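PDB 2W2K: D-mandelate dehydrogenase from Rhodotorula graminis, which probably oxidises D-mandelate to phenylglyoxylate, with NAD(+) as the hydride acceptor. Local coordinates for residues L319-N323 with L334-A338. Numbering follows the deposited sequence.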
loop_
_atom_site.group_PDB
_atom_site.type_symbol
_atom_site.label_atom_id
_atom_site.label_comp_id
_atom_site.label_asym_id
_atom_site.label_seq_id
_atom_site.Cartn_x
_atom_site.Cartn_y
_atom_site.Cartn_z
ATOM N N LEU B 319 -24.761 -11.904 -7.386
ATOM C CA LEU B 319 -25.178 -11.374 -8.704
ATOM C C LEU B 319 -25.607 -12.489 -9.682
ATOM O O LEU B 319 -26.664 -12.385 -10.328
ATOM C CB LEU B 319 -24.075 -10.471 -9.321
ATOM C CG LEU B 319 -23.925 -9.056 -8.708
ATOM C CD1 LEU B 319 -22.654 -8.398 -9.284
ATOM C CD2 LEU B 319 -25.168 -8.195 -8.983
ATOM N N THR B 320 -24.807 -13.547 -9.789
ATOM C CA THR B 320 -25.152 -14.664 -10.715
ATOM C C THR B 320 -26.515 -15.297 -10.383
ATOM O O THR B 320 -27.359 -15.468 -11.281
ATOM C CB THR B 320 -24.041 -15.748 -10.812
ATOM O OG1 THR B 320 -23.709 -16.253 -9.500
ATOM C CG2 THR B 320 -22.757 -15.176 -11.525
ATOM N N MET B 321 -26.729 -15.639 -9.103
ATOM C CA MET B 321 -27.993 -16.278 -8.668
ATOM C C MET B 321 -29.198 -15.339 -8.828
ATOM O O MET B 321 -30.238 -15.745 -9.369
ATOM C CB MET B 321 -27.893 -16.781 -7.217
ATOM C CG MET B 321 -26.923 -17.968 -6.997
ATOM S SD MET B 321 -27.038 -18.675 -5.317
ATOM C CE MET B 321 -25.441 -18.269 -4.621
ATOM N N THR B 322 -29.052 -14.083 -8.370
ATOM C CA THR B 322 -30.117 -13.070 -8.458
ATOM C C THR B 322 -30.503 -12.705 -9.894
ATOM O O THR B 322 -31.693 -12.560 -10.205
ATOM C CB THR B 322 -29.758 -11.772 -7.613
ATOM O OG1 THR B 322 -29.517 -12.141 -6.239
ATOM C CG2 THR B 322 -30.878 -10.734 -7.674
ATOM N N ASN B 323 -29.504 -12.559 -10.771
ATOM C CA ASN B 323 -29.760 -12.316 -12.197
ATOM C C ASN B 323 -30.695 -13.370 -12.825
ATOM O O ASN B 323 -31.705 -13.030 -13.496
ATOM C CB ASN B 323 -28.439 -12.226 -12.976
ATOM C CG ASN B 323 -27.833 -10.797 -13.006
ATOM O OD1 ASN B 323 -26.603 -10.617 -12.862
ATOM N ND2 ASN B 323 -28.672 -9.806 -13.208
ATOM N N LEU B 334 -32.249 -8.011 -16.091
ATOM C CA LEU B 334 -30.922 -8.286 -15.496
ATOM C C LEU B 334 -30.332 -7.019 -14.843
ATOM O O LEU B 334 -30.558 -5.894 -15.315
ATOM C CB LEU B 334 -29.947 -8.813 -16.580
ATOM C CG LEU B 334 -30.225 -10.151 -17.317
ATOM C CD1 LEU B 334 -29.283 -10.359 -18.550
ATOM C CD2 LEU B 334 -30.153 -11.334 -16.354
ATOM N N LEU B 335 -29.599 -7.214 -13.752
ATOM C CA LEU B 335 -28.923 -6.118 -13.029
ATOM C C LEU B 335 -27.643 -5.670 -13.751
ATOM O O LEU B 335 -27.299 -4.473 -13.757
ATOM C CB LEU B 335 -28.591 -6.561 -11.601
ATOM C CG LEU B 335 -29.723 -6.915 -10.617
ATOM C CD1 LEU B 335 -29.169 -7.624 -9.365
ATOM C CD2 LEU B 335 -30.569 -5.687 -10.236
ATOM N N THR B 336 -26.954 -6.635 -14.367
ATOM C CA THR B 336 -25.630 -6.415 -14.999
ATOM C C THR B 336 -25.509 -7.014 -16.411
ATOM O O THR B 336 -24.637 -7.847 -16.668
ATOM C CB THR B 336 -24.451 -6.936 -14.109
ATOM O OG1 THR B 336 -24.683 -8.311 -13.725
ATOM C CG2 THR B 336 -24.283 -6.073 -12.845
ATOM N N PRO B 337 -26.363 -6.566 -17.354
ATOM C CA PRO B 337 -26.275 -7.114 -18.703
ATOM C C PRO B 337 -24.976 -6.698 -19.388
ATOM O O PRO B 337 -24.411 -5.634 -19.066
ATOM C CB PRO B 337 -27.448 -6.450 -19.427
ATOM C CG PRO B 337 -27.672 -5.160 -18.674
ATOM C CD PRO B 337 -27.430 -5.548 -17.244
ATOM N N ALA B 338 -24.500 -7.557 -20.287
ATOM C CA ALA B 338 -23.434 -7.221 -21.227
ATOM C C ALA B 338 -23.821 -7.732 -22.609
ATOM O O ALA B 338 -24.229 -8.903 -22.763
ATOM C CB ALA B 338 -22.086 -7.818 -20.777
#
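In the D-2-hydroxyacid dehydrogenases, which pair a Rossmann-type coenzyme domain with a smaller, flavodoxin-like domain, the chain finishes by returning to the smaller one, and this contact is a worked example of that return. Helix 310-330 packs against the domain's parallel sheet, and the loop behind it folds back along the helix towards strand 105-107. L334 comes first: its CA lies 5.3 Å from the CA of N323, the closest pair of CA atoms between the two segments, while its side chain also rests on A105, A107 and F327. L335 then turns its side chain toward the helix, where its CD1 meets L319 CD2 at 4.1 Å and T322 CG2 at 3.9 Å, residues three apart and so on one flank of the helix. T336 points the same way; its hydroxyl hydrogen-bonds the carbonyl of N108, tying the loop to the end of the strand, and its CG2 lies 4.5 Å from CD2 of L319, at the limit of contact.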